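Long-range contacts in RNase NGR3 (Nicotiana glutinosa, PDB 1VD3), which probably cleaves RNA as a secreted ribonuclease of the T2 family and binds the nucleotide 2'-UMP in its active-site cleft: residues D7-F11 against D181-T185; K35-F40 against E204-F208; E68-L72 against E109-Q114; N128-I134 against S146-I151; R137-H141 against Q168-Q172. All coordinates share one frame; numbering follows the deposited sequence.

Contact 1. Residues D7-F11 against D181-T185; sequences DFDFF and DKTAT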
# COMPACT_ATOMS: atom_id res chain seq x y z
N ASP A 7 9.84 1.00 -20.19
CA ASP A 7 9.98 -0.29 -19.52
C ASP A 7 10.68 -0.20 -18.17
O ASP A 7 11.45 0.73 -17.91
CB ASP A 7 10.72 -1.26 -20.44
CG ASP A 7 10.73 -2.68 -19.90
OD1 ASP A 7 9.63 -3.21 -19.62
OD2 ASP A 7 11.82 -3.27 -19.77
N PHE A 8 10.40 -1.17 -17.32
CA PHE A 8 10.97 -1.24 -15.98
C PHE A 8 11.11 -2.71 -15.61
O PHE A 8 10.79 -3.58 -16.42
CB PHE A 8 10.07 -0.50 -14.99
CG PHE A 8 8.62 -0.88 -15.09
CD1 PHE A 8 8.07 -1.81 -14.22
CD2 PHE A 8 7.82 -0.33 -16.08
CE1 PHE A 8 6.73 -2.19 -14.33
CE2 PHE A 8 6.48 -0.70 -16.21
CZ PHE A 8 5.93 -1.63 -15.33
N ASP A 9 11.57 -3.01 -14.40
CA ASP A 9 11.77 -4.40 -14.00
C ASP A 9 10.65 -5.08 -13.23
O ASP A 9 10.40 -6.27 -13.43
CB ASP A 9 13.07 -4.51 -13.19
CG ASP A 9 14.28 -4.04 -13.98
OD1 ASP A 9 15.17 -3.40 -13.38
OD2 ASP A 9 14.35 -4.33 -15.19
N PHE A 10 9.98 -4.34 -12.35
CA PHE A 10 8.89 -4.90 -11.56
C PHE A 10 8.12 -3.78 -10.86
O PHE A 10 8.49 -2.61 -10.96
CB PHE A 10 9.47 -5.84 -10.49
CG PHE A 10 10.33 -5.14 -9.48
CD1 PHE A 10 9.78 -4.66 -8.29
CD2 PHE A 10 11.68 -4.92 -9.73
CE1 PHE A 10 10.57 -3.96 -7.37
CE2 PHE A 10 12.48 -4.22 -8.81
CZ PHE A 10 11.92 -3.75 -7.63
N PHE A 11 7.05 -4.16 -10.17
CA PHE A 11 6.25 -3.20 -9.42
C PHE A 11 6.36 -3.46 -7.94
O PHE A 11 6.41 -4.61 -7.50
CB PHE A 11 4.74 -3.35 -9.67
CG PHE A 11 4.27 -2.92 -11.02
CD1 PHE A 11 4.09 -3.86 -12.03
CD2 PHE A 11 3.91 -1.60 -11.24
CE1 PHE A 11 3.53 -3.48 -13.25
CE2 PHE A 11 3.35 -1.22 -12.46
CZ PHE A 11 3.16 -2.16 -13.47
N ASP A 181 5.00 -8.68 -11.08
CA ASP A 181 5.77 -8.66 -12.31
C ASP A 181 5.40 -7.47 -13.19
O ASP A 181 4.31 -6.90 -13.06
CB ASP A 181 5.59 -9.96 -13.10
CG ASP A 181 4.31 -9.98 -13.90
OD1 ASP A 181 3.23 -10.10 -13.28
OD2 ASP A 181 4.39 -9.86 -15.14
N LYS A 182 6.30 -7.11 -14.10
CA LYS A 182 6.08 -5.96 -14.97
C LYS A 182 4.82 -5.97 -15.83
O LYS A 182 4.37 -4.92 -16.28
CB LYS A 182 7.31 -5.72 -15.86
CG LYS A 182 7.58 -6.81 -16.87
CD LYS A 182 8.78 -6.47 -17.75
CE LYS A 182 10.07 -6.49 -16.96
NZ LYS A 182 11.26 -6.25 -17.84
N THR A 183 4.25 -7.15 -16.09
CA THR A 183 3.03 -7.21 -16.89
C THR A 183 1.81 -7.12 -15.98
O THR A 183 0.67 -7.22 -16.44
CB THR A 183 2.92 -8.52 -17.71
OG1 THR A 183 2.73 -9.63 -16.83
CG2 THR A 183 4.18 -8.74 -18.54
N ALA A 184 2.05 -6.93 -14.69
CA ALA A 184 0.98 -6.83 -13.70
C ALA A 184 0.10 -8.08 -13.72
O ALA A 184 -1.11 -8.00 -13.52
CB ALA A 184 0.12 -5.59 -13.98
N THR A 185 0.72 -9.23 -13.94
CA THR A 185 -0.03 -10.48 -13.98
C THR A 185 -0.13 -11.16 -12.63
O THR A 185 -1.21 -11.64 -12.25
CB THR A 185 0.59 -11.46 -14.99
OG1 THR A 185 0.46 -10.93 -16.32
CG2 THR A 185 -0.09 -12.81 -14.92
O HOH W 1 8.76 -8.49 -13.74
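Phe11 pushes the rim of its ring against the turn that begins at Asp181. Its CD1 lies 3.2 Å from Asp181 O, which sits at the ring edge near the ring plane, and CE1 comes to 3.5 Å from Lys182 O and 4.1 Å from the methyl CB of Ala184. CE1 of Phe8 lies over one face of the Phe11 ring, while Leu45 and Pro47 of strand 41-48 close in around it, so this side is tight and buried. The outer side is looser and polar. Lys182 bends about its CG-CD bond (chi3 69°) and runs past the Phe8 side chain in the opposite direction, its NZ making a weak hydrogen bond to Phe8 O at 3.1 Å and a long salt bridge to Asp7 OD2 at 3.6 Å. A water joins Asp9 O to Lys182 N. With an alanine here in place of Phe11, Asp181 O would probably lose the ring edge and Phe8 the face it lies over, opening a gap between strand and turn. Within 181-185 the backbone makes a type I turn, and Asp181 OD2 takes the N-H of Thr183 at 2.9 Å. That Asx turn starts on the last residue of strand 171-181, which pairs with strand 10-16 in the central antiparallel sheet of the RNase T2 fold.

Contact 2. Residues K35-F40 against E204-F208; sequences KPDEDF and EFPPF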
# COMPACT_ATOMS: atom_id res chain seq x y z
N LYS A 35 -14.52 7.83 8.29
CA LYS A 35 -13.46 6.96 8.80
C LYS A 35 -13.32 5.70 7.95
O LYS A 35 -14.28 4.97 7.73
CB LYS A 35 -13.77 6.59 10.26
CG LYS A 35 -12.72 5.71 10.91
CD LYS A 35 -13.03 5.52 12.39
CE LYS A 35 -12.02 4.61 13.06
NZ LYS A 35 -12.21 4.54 14.53
N PRO A 36 -12.10 5.42 7.46
CA PRO A 36 -11.86 4.23 6.64
C PRO A 36 -12.04 2.92 7.39
O PRO A 36 -12.02 2.88 8.63
CB PRO A 36 -10.42 4.43 6.17
CG PRO A 36 -9.79 5.14 7.32
CD PRO A 36 -10.85 6.17 7.67
N ASP A 37 -12.24 1.84 6.64
CA ASP A 37 -12.41 0.51 7.21
C ASP A 37 -11.12 0.11 7.92
O ASP A 37 -10.04 0.59 7.58
CB ASP A 37 -12.67 -0.52 6.10
CG ASP A 37 -13.95 -0.26 5.34
OD1 ASP A 37 -15.01 -0.11 5.99
OD2 ASP A 37 -13.90 -0.22 4.10
N GLU A 38 -11.25 -0.76 8.91
CA GLU A 38 -10.08 -1.25 9.63
C GLU A 38 -9.56 -2.40 8.78
O GLU A 38 -9.83 -3.57 9.06
CB GLU A 38 -10.47 -1.75 11.03
CG GLU A 38 -9.32 -2.44 11.76
CD GLU A 38 -9.62 -2.70 13.23
OE1 GLU A 38 -9.72 -1.72 13.99
OE2 GLU A 38 -9.75 -3.88 13.61
N ASP A 39 -8.84 -2.05 7.72
CA ASP A 39 -8.29 -3.03 6.81
C ASP A 39 -7.13 -2.34 6.10
O ASP A 39 -7.03 -1.11 6.12
CB ASP A 39 -9.37 -3.45 5.80
CG ASP A 39 -8.94 -4.58 4.87
OD1 ASP A 39 -7.88 -5.20 5.12
OD2 ASP A 39 -9.67 -4.84 3.90
N PHE A 40 -6.25 -3.12 5.49
CA PHE A 40 -5.13 -2.54 4.77
C PHE A 40 -5.66 -1.84 3.54
O PHE A 40 -6.54 -2.35 2.85
CB PHE A 40 -4.11 -3.60 4.37
CG PHE A 40 -3.32 -4.13 5.53
CD1 PHE A 40 -3.84 -5.12 6.36
CD2 PHE A 40 -2.06 -3.61 5.82
CE1 PHE A 40 -3.13 -5.57 7.46
CE2 PHE A 40 -1.34 -4.06 6.92
CZ PHE A 40 -1.87 -5.04 7.74
N GLU A 204 3.73 -3.37 17.03
CA GLU A 204 2.32 -3.16 17.28
C GLU A 204 1.50 -3.19 16.00
O GLU A 204 1.94 -2.72 14.95
CB GLU A 204 2.13 -1.82 17.98
CG GLU A 204 0.69 -1.48 18.34
CD GLU A 204 0.58 -0.11 18.97
OE1 GLU A 204 0.84 0.89 18.27
OE2 GLU A 204 0.24 -0.04 20.17
N PHE A 205 0.31 -3.77 16.10
CA PHE A 205 -0.65 -3.86 14.99
C PHE A 205 -1.87 -3.16 15.60
O PHE A 205 -2.84 -3.81 15.99
CB PHE A 205 -0.93 -5.34 14.69
CG PHE A 205 -1.86 -5.56 13.52
CD1 PHE A 205 -1.96 -4.63 12.50
CD2 PHE A 205 -2.59 -6.74 13.43
CE1 PHE A 205 -2.79 -4.87 11.39
CE2 PHE A 205 -3.42 -6.99 12.34
CZ PHE A 205 -3.51 -6.05 11.31
N PRO A 206 -1.81 -1.82 15.68
CA PRO A 206 -2.85 -0.93 16.23
C PRO A 206 -4.26 -1.05 15.67
O PRO A 206 -4.47 -1.06 14.46
CB PRO A 206 -2.25 0.46 16.04
CG PRO A 206 -1.48 0.31 14.76
CD PRO A 206 -0.79 -1.02 14.97
N PRO A 207 -5.26 -1.13 16.56
CA PRO A 207 -6.66 -1.23 16.15
C PRO A 207 -7.17 0.15 15.75
O PRO A 207 -6.49 1.16 15.98
CB PRO A 207 -7.35 -1.74 17.41
CG PRO A 207 -6.56 -1.04 18.49
CD PRO A 207 -5.13 -1.21 18.03
N PHE A 208 -8.36 0.21 15.15
CA PHE A 208 -8.95 1.47 14.72
C PHE A 208 -9.93 1.99 15.77
O PHE A 208 -10.62 1.22 16.44
CB PHE A 208 -9.67 1.29 13.38
CG PHE A 208 -9.11 2.12 12.27
CD1 PHE A 208 -8.83 1.55 11.03
CD2 PHE A 208 -8.88 3.49 12.44
CE1 PHE A 208 -8.33 2.31 9.98
CE2 PHE A 208 -8.38 4.27 11.39
CZ PHE A 208 -8.11 3.68 10.16
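Phe208, the last residue modelled, lays its side chain among Lys35, Pro36 and Glu38. Its CB starts 3.1 Å from Glu38 OE1. Further out, CG has the CE carbon of Lys35 beside it, and the ring then divides its neighbours: CD1 lies 3.4 Å from Glu38 CA, whereas CD2 on the other branch is 3.4 Å from Lys35 CE. CE1 meets Asp37 O at 3.4 Å, and Pro36 O stands over one ring face, offset toward the rim. At the far end CZ touches Pro36 CG at 3.6 Å. Glu38 runs past the ring in the opposite direction, extended with CG anti to its N (chi1 173°), which carries OE1 to the N-H of Phe208. That bond is 2.6 Å long with an angle of 152°, and it meets the anti side of the carboxylate, 34° out of plane. Deeper in, Phe40 and Phe205 meet rim to rim, CZ of Phe40 3.8 Å from CE1 of Phe205, and Trp17 and Leu129 pack on both. The loop before strand 41-48 thus holds the C-terminal tail by two means: one carboxylate, probably charged, takes the N-H of Phe208, whose ring meets both carbons and backbone carbonyls, while Phe40 and Phe205 touch through carbon alone.

Contact 3. Residues E68-L72 against E109-Q114; sequences EISDL and ERAYFQ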
# COMPACT_ATOMS: atom_id res chain seq x y z
N GLU A 68 -12.91 7.60 -16.70
CA GLU A 68 -12.45 6.26 -17.04
C GLU A 68 -12.53 5.26 -15.89
O GLU A 68 -12.52 4.05 -16.11
CB GLU A 68 -11.02 6.31 -17.56
CG GLU A 68 -10.89 6.97 -18.91
CD GLU A 68 -9.44 7.15 -19.34
OE1 GLU A 68 -8.68 6.17 -19.27
OE2 GLU A 68 -9.08 8.27 -19.75
N ILE A 69 -12.61 5.76 -14.66
CA ILE A 69 -12.68 4.89 -13.49
C ILE A 69 -13.89 5.24 -12.63
O ILE A 69 -13.96 4.85 -11.46
CB ILE A 69 -11.40 5.00 -12.63
CG1 ILE A 69 -11.19 6.46 -12.20
CG2 ILE A 69 -10.20 4.50 -13.42
CD1 ILE A 69 -10.03 6.65 -11.23
N SER A 70 -14.84 5.95 -13.23
CA SER A 70 -16.06 6.38 -12.55
C SER A 70 -16.71 5.34 -11.64
O SER A 70 -17.03 5.62 -10.49
CB SER A 70 -17.09 6.82 -13.60
OG SER A 70 -16.55 7.80 -14.46
N ASP A 71 -16.91 4.14 -12.18
CA ASP A 71 -17.54 3.06 -11.44
C ASP A 71 -16.67 2.40 -10.37
O ASP A 71 -17.15 1.58 -9.60
CB ASP A 71 -18.05 2.00 -12.42
CG ASP A 71 -16.94 1.40 -13.26
OD1 ASP A 71 -16.05 2.15 -13.70
OD2 ASP A 71 -16.96 0.17 -13.47
N LEU A 72 -15.39 2.76 -10.34
CA LEU A 72 -14.46 2.21 -9.36
C LEU A 72 -14.23 3.17 -8.20
O LEU A 72 -13.69 2.79 -7.16
CB LEU A 72 -13.11 1.90 -10.04
CG LEU A 72 -13.12 0.95 -11.24
CD1 LEU A 72 -11.70 0.77 -11.75
CD2 LEU A 72 -13.72 -0.39 -10.84
N GLU A 109 -5.02 3.78 -17.89
CA GLU A 109 -5.49 4.29 -16.61
C GLU A 109 -6.40 3.34 -15.84
O GLU A 109 -6.18 3.08 -14.65
CB GLU A 109 -6.20 5.63 -16.79
CG GLU A 109 -6.58 6.28 -15.48
CD GLU A 109 -7.40 7.54 -15.66
OE1 GLU A 109 -6.88 8.51 -16.26
OE2 GLU A 109 -8.56 7.56 -15.20
N ARG A 110 -7.42 2.80 -16.49
CA ARG A 110 -8.32 1.90 -15.79
C ARG A 110 -7.63 0.60 -15.38
O ARG A 110 -7.89 0.06 -14.30
CB ARG A 110 -9.55 1.59 -16.66
CG ARG A 110 -10.62 0.82 -15.91
CD ARG A 110 -11.82 0.51 -16.79
NE ARG A 110 -12.78 -0.33 -16.08
CZ ARG A 110 -13.74 0.13 -15.28
NH1 ARG A 110 -13.89 1.43 -15.07
NH2 ARG A 110 -14.53 -0.74 -14.66
N ALA A 111 -6.73 0.11 -16.22
CA ALA A 111 -6.01 -1.13 -15.94
C ALA A 111 -5.11 -0.95 -14.73
O ALA A 111 -4.96 -1.87 -13.92
CB ALA A 111 -5.17 -1.54 -17.15
N TYR A 112 -4.53 0.24 -14.61
CA TYR A 112 -3.64 0.57 -13.49
C TYR A 112 -4.40 0.51 -12.17
O TYR A 112 -3.98 -0.13 -11.21
CB TYR A 112 -3.05 1.97 -13.68
CG TYR A 112 -2.13 2.41 -12.56
CD1 TYR A 112 -0.85 1.88 -12.43
CD2 TYR A 112 -2.56 3.34 -11.61
CE1 TYR A 112 -0.01 2.26 -11.38
CE2 TYR A 112 -1.74 3.73 -10.56
CZ TYR A 112 -0.47 3.18 -10.45
OH TYR A 112 0.33 3.56 -9.40
N PHE A 113 -5.53 1.21 -12.11
CA PHE A 113 -6.29 1.20 -10.87
C PHE A 113 -6.94 -0.15 -10.57
O PHE A 113 -6.99 -0.58 -9.41
CB PHE A 113 -7.32 2.33 -10.88
CG PHE A 113 -6.70 3.69 -10.73
CD1 PHE A 113 -6.36 4.45 -11.85
CD2 PHE A 113 -6.40 4.18 -9.47
CE1 PHE A 113 -5.72 5.68 -11.70
CE2 PHE A 113 -5.75 5.41 -9.31
CZ PHE A 113 -5.41 6.16 -10.44
N GLN A 114 -7.40 -0.84 -11.60
CA GLN A 114 -8.02 -2.15 -11.41
C GLN A 114 -6.97 -3.13 -10.87
O GLN A 114 -7.25 -3.94 -10.00
CB GLN A 114 -8.59 -2.68 -12.72
CG GLN A 114 -9.38 -3.96 -12.57
CD GLN A 114 -10.69 -3.75 -11.84
OE1 GLN A 114 -11.57 -3.03 -12.32
NE2 GLN A 114 -10.83 -4.37 -10.67
O HOH W 2 -8.16 3.17 -19.26
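Arg110 grips Asp71 end-on, NH1 to OD1 at 2.7 Å and NH2 to OD2 at 2.9 Å, each oxygen offering its syn lone pair. The two flat groups are nearly coplanar, 9° apart, and both hydrogen bonds of this salt bridge are fairly straight. NH1 gives a second bond to Glu68 O at 3.1 Å, in the guanidinium plane; with three bonds near that plane, rotation of the group is largely fixed. The arginine reaches this far because its chain is extended from CG to NE, with CG anti to the backbone N (chi1 -172°). Leu72 CD1 lies over one face of the guanidinium, and its CD2 touches Gln114 OE1 at 3.7 Å. Nearer the helix start the carboxylates of Glu68 and Glu109 stack as like charges, OE2 to OE1 4.1 Å, a repulsion probably relieved in part by the N-H that Asp65 gives Glu109 OE1. A water links Glu68 OE1 to Arg110 N. Further in, Ile69 CD1 sits 4.3 Å above the centre of the Phe113 ring, whose opposite face is taken by Tyr112. Met76 of helix 73-79 and Trp94 and Trp98 of helix 91-102 complete this packing, where the lead-in to helix 73-79 meets the start of helix 109-123.

Contact 4. Residues N128-I134 against S146-I151; sequences NLKNAEI and SIKKAI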
# COMPACT_ATOMS: atom_id res chain seq x y z
N ASN A 128 -5.11 -13.01 6.07
CA ASN A 128 -3.97 -13.91 6.18
C ASN A 128 -3.39 -13.81 7.59
O ASN A 128 -2.92 -14.81 8.14
CB ASN A 128 -2.89 -13.56 5.14
CG ASN A 128 -3.18 -14.16 3.78
OD1 ASN A 128 -3.55 -15.33 3.68
ND2 ASN A 128 -3.00 -13.37 2.73
N LEU A 129 -3.45 -12.62 8.16
CA LEU A 129 -2.94 -12.40 9.51
C LEU A 129 -3.87 -13.07 10.52
O LEU A 129 -3.41 -13.69 11.47
CB LEU A 129 -2.81 -10.91 9.81
CG LEU A 129 -1.73 -10.18 9.01
CD1 LEU A 129 -1.87 -8.68 9.20
CD2 LEU A 129 -0.35 -10.65 9.47
N LYS A 130 -5.17 -12.93 10.31
CA LYS A 130 -6.14 -13.54 11.22
C LYS A 130 -5.91 -15.05 11.27
O LYS A 130 -5.91 -15.65 12.35
CB LYS A 130 -7.57 -13.26 10.76
CG LYS A 130 -8.00 -11.81 10.91
CD LYS A 130 -9.47 -11.63 10.56
CE LYS A 130 -9.89 -10.18 10.66
NZ LYS A 130 -11.32 -10.00 10.31
N ASN A 131 -5.70 -15.65 10.11
CA ASN A 131 -5.45 -17.08 10.03
C ASN A 131 -4.30 -17.49 10.94
O ASN A 131 -4.25 -18.62 11.42
CB ASN A 131 -5.14 -17.48 8.59
CG ASN A 131 -6.35 -17.40 7.69
OD1 ASN A 131 -7.37 -16.82 8.06
ND2 ASN A 131 -6.24 -17.98 6.50
N ALA A 132 -3.38 -16.56 11.19
CA ALA A 132 -2.23 -16.82 12.05
C ALA A 132 -2.43 -16.24 13.44
O ALA A 132 -1.49 -16.11 14.22
CB ALA A 132 -0.97 -16.23 11.42
N GLU A 133 -3.68 -15.88 13.75
CA GLU A 133 -4.06 -15.31 15.05
C GLU A 133 -3.48 -13.93 15.33
O GLU A 133 -3.35 -13.53 16.48
CB GLU A 133 -3.67 -16.26 16.18
CG GLU A 133 -4.43 -17.58 16.18
CD GLU A 133 -4.34 -18.30 17.51
OE1 GLU A 133 -3.21 -18.60 17.95
OE2 GLU A 133 -5.40 -18.55 18.12
N ILE A 134 -3.13 -13.21 14.27
CA ILE A 134 -2.58 -11.87 14.42
C ILE A 134 -3.70 -10.88 14.14
O ILE A 134 -4.11 -10.69 13.00
CB ILE A 134 -1.41 -11.64 13.44
CG1 ILE A 134 -0.31 -12.67 13.71
CG2 ILE A 134 -0.87 -10.23 13.59
CD1 ILE A 134 0.85 -12.60 12.75
N SER A 146 6.40 -13.52 12.87
CA SER A 146 5.07 -14.11 12.74
C SER A 146 4.25 -13.39 11.67
O SER A 146 3.54 -14.02 10.89
CB SER A 146 4.34 -14.06 14.08
OG SER A 146 4.05 -12.74 14.49
N ILE A 147 4.37 -12.07 11.64
CA ILE A 147 3.64 -11.26 10.67
C ILE A 147 4.13 -11.53 9.24
O ILE A 147 3.33 -11.75 8.33
CB ILE A 147 3.79 -9.76 11.01
CG1 ILE A 147 3.06 -9.48 12.33
CG2 ILE A 147 3.24 -8.90 9.87
CD1 ILE A 147 3.34 -8.10 12.91
N LYS A 148 5.44 -11.51 9.05
CA LYS A 148 6.00 -11.76 7.72
C LYS A 148 5.65 -13.16 7.20
O LYS A 148 5.26 -13.32 6.05
CB LYS A 148 7.52 -11.58 7.75
CG LYS A 148 7.96 -10.12 7.94
CD LYS A 148 9.47 -10.00 8.12
CE LYS A 148 10.24 -10.48 6.91
NZ LYS A 148 9.94 -9.69 5.69
N LYS A 149 5.78 -14.16 8.06
CA LYS A 149 5.48 -15.53 7.65
C LYS A 149 4.00 -15.73 7.34
O LYS A 149 3.65 -16.45 6.40
CB LYS A 149 5.90 -16.52 8.74
CG LYS A 149 7.41 -16.63 8.93
CD LYS A 149 7.74 -17.77 9.90
CE LYS A 149 9.23 -17.87 10.15
NZ LYS A 149 9.76 -16.64 10.82
N ALA A 150 3.14 -15.09 8.12
CA ALA A 150 1.70 -15.21 7.91
C ALA A 150 1.32 -14.66 6.54
O ALA A 150 0.49 -15.25 5.83
CB ALA A 150 0.95 -14.47 9.01
N ILE A 151 1.90 -13.53 6.18
CA ILE A 151 1.61 -12.92 4.88
C ILE A 151 2.22 -13.79 3.79
O ILE A 151 1.60 -14.05 2.75
CB ILE A 151 2.20 -11.49 4.79
CG1 ILE A 151 1.47 -10.57 5.77
CG2 ILE A 151 2.08 -10.97 3.36
CD1 ILE A 151 2.04 -9.18 5.88
O HOH W 3 -1.38 -16.92 7.18
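Leu129 and Ala150 bring two helices together, their CA atoms 5.7 Å apart, an approach that the small side chain of Ala150 permits. Helix 125-131 ends here in a Schellman motif: Glu133, with positive phi, is the C-prime residue, Ile134 N returns to Leu129 O and Glu133 N to Lys130 O. Leu129 O also accepts from Ala132 N, the two donors arriving from opposite faces of its carbonyl plane. The turn swings the chain so that Ala132 and Ile134 both point toward helix 144-155. Methyl meets methyl where Ala132 CB lies 3.5 Å from Ala150 CB. Leu129 reaches across with one branch, CD2, which lies 4.0 Å from Ile147 CG2 and also touches Ala150 CB and, at 4.1 Å, Ile151 CG1. Ile134 works with its longer arm. CG1 stands beside the backbone N (chi1 -60°) and chi2 is extended, which sends CD1 out to the first turn of segment 146-151, where it sits 3.8 Å from Ile147 CG1. Ser146 OG, hydrogen-bonded to Thr143 O, merely touches that CD1 methyl, at 3.6 Å. On the sheet side, Phe205 packs against Leu129 and Ile134, while Ile173 and Val176 of strand 171-181 meet Ile147 and Ile151, so the helices lie together against the sheet of the RNase T2 fold. Polar bridging between the two backbones falls to one water, which donates to Asn128 O and to Ala150 O, each 2.8 Å away.

Contact 5. Residues R137-H141 against Q168-Q172; sequences RNGEH and QGNHQ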
# COMPACT_ATOMS: atom_id res chain seq x y z
N ARG A 137 -4.53 -4.78 18.05
CA ARG A 137 -4.55 -4.56 19.49
C ARG A 137 -3.38 -3.63 19.83
O ARG A 137 -2.41 -3.58 19.09
CB ARG A 137 -4.45 -5.88 20.26
CG ARG A 137 -3.23 -6.75 19.95
CD ARG A 137 -3.32 -8.11 20.65
NE ARG A 137 -3.27 -8.00 22.10
CZ ARG A 137 -3.42 -9.03 22.94
NH1 ARG A 137 -3.63 -10.25 22.48
NH2 ARG A 137 -3.36 -8.83 24.25
N ASN A 138 -3.49 -2.90 20.93
CA ASN A 138 -2.44 -1.97 21.34
C ASN A 138 -1.22 -2.66 21.93
O ASN A 138 -1.32 -3.75 22.50
CB ASN A 138 -3.00 -0.95 22.34
CG ASN A 138 -4.06 -0.05 21.73
OD1 ASN A 138 -5.09 -0.52 21.26
ND2 ASN A 138 -3.80 1.25 21.73
N GLY A 139 -0.06 -2.02 21.79
CA GLY A 139 1.18 -2.57 22.32
C GLY A 139 1.95 -3.44 21.34
O GLY A 139 1.36 -4.05 20.45
N GLU A 140 3.27 -3.49 21.49
CA GLU A 140 4.12 -4.29 20.62
C GLU A 140 3.95 -5.75 21.04
O GLU A 140 4.82 -6.34 21.69
CB GLU A 140 5.58 -3.86 20.76
CG GLU A 140 5.78 -2.35 20.72
CD GLU A 140 7.24 -1.94 20.75
OE1 GLU A 140 8.02 -2.58 21.48
OE2 GLU A 140 7.60 -0.98 20.05
N HIS A 141 2.82 -6.33 20.65
CA HIS A 141 2.44 -7.69 21.01
C HIS A 141 2.88 -8.78 20.03
O HIS A 141 2.95 -9.95 20.41
CB HIS A 141 0.92 -7.74 21.17
CG HIS A 141 0.40 -9.04 21.69
ND1 HIS A 141 0.47 -9.39 23.02
CD2 HIS A 141 -0.21 -10.07 21.06
CE1 HIS A 141 -0.07 -10.58 23.19
NE2 HIS A 141 -0.50 -11.02 22.02
N GLN A 168 2.91 7.01 21.44
CA GLN A 168 3.30 6.32 22.66
C GLN A 168 4.72 5.76 22.58
O GLN A 168 5.26 5.26 23.57
CB GLN A 168 2.32 5.18 22.96
CG GLN A 168 0.87 5.64 23.08
CD GLN A 168 -0.10 4.48 23.24
OE1 GLN A 168 -1.31 4.68 23.33
NE2 GLN A 168 0.43 3.26 23.29
N GLY A 169 5.32 5.84 21.40
CA GLY A 169 6.67 5.33 21.22
C GLY A 169 6.72 3.89 20.77
O GLY A 169 7.79 3.29 20.71
N ASN A 170 5.56 3.32 20.45
CA ASN A 170 5.49 1.94 20.00
C ASN A 170 5.84 1.85 18.52
O ASN A 170 5.44 2.70 17.73
CB ASN A 170 4.08 1.36 20.19
CG ASN A 170 3.70 1.21 21.65
OD1 ASN A 170 4.38 0.54 22.42
ND2 ASN A 170 2.60 1.84 22.04
N HIS A 171 6.60 0.82 18.15
CA HIS A 171 6.96 0.60 16.76
C HIS A 171 5.78 -0.21 16.21
O HIS A 171 5.41 -1.23 16.79
CB HIS A 171 8.26 -0.19 16.68
CG HIS A 171 9.41 0.50 17.34
ND1 HIS A 171 10.15 1.48 16.72
CD2 HIS A 171 9.91 0.40 18.60
CE1 HIS A 171 11.05 1.95 17.56
NE2 HIS A 171 10.93 1.31 18.71
N GLN A 172 5.21 0.25 15.11
CA GLN A 172 4.03 -0.40 14.55
C GLN A 172 4.16 -0.71 13.06
O GLN A 172 4.91 -0.04 12.34
CB GLN A 172 2.83 0.52 14.76
CG GLN A 172 3.06 1.91 14.18
CD GLN A 172 2.00 2.93 14.57
OE1 GLN A 172 2.01 4.05 14.07
NE2 GLN A 172 1.09 2.54 15.45
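Glu140 reaches over to the start of strand 171-181 and takes the backbone N-H of His171 on OE2, 2.8 Å away and nearly straight at 177°. The anti lone pair is used, the one away from OE1. The side chain gets there by placing CG beside its own N (chi1 -46°) and staying extended beyond it. On the way CG passes 3.6 Å from OD1 of Asn170, with the carboxylate and amide planes turned 55° apart. Past the backbone bond OE2 meets the edge of the His171 ring, 3.1 Å from CD2 and near the ring plane. The base of this arm is an inverse gamma turn centred on Glu140, in the loop between helices 125-131 and 144-155, where the chain turns a corner. With an alanine here in place of Glu140, the N-H of His171 would probably be left without its carboxylate acceptor, and Asn170 OD1 without the aliphatic CG beside it. His171 keeps its ring on the side of its own backbone N, which brings CD2 toward the carboxylate. The side chain of Asn170 also touches Glu204. Gly139 passes its N-H to the carboxylate of that same Glu204, in strand 202-205.

Contact 4 is the buried one, almost wholly apolar between two helices, whereas contact 5 lies at the surface and depends on one carboxylate-to-backbone bond. Contacts 1, 2 and 3 are partly buried and mix aromatic packing with charge; contact 3 has the strong two-nitrogen salt bridge, contact 1 a long one. Contacts 2 and 4 share a hydrophobic patch, Leu129 CD1 lying 3.7 Å from Phe205 CZ. Contacts 2 and 5 meet through the backbone as well, Glu204 N lying 2.7 Å from His171 O, a probable hydrogen bond. Contacts 1 and 5 reach neighbouring strands of one sheet, yet their centres are about 35 Å apart, on opposite sides of the chain's centre.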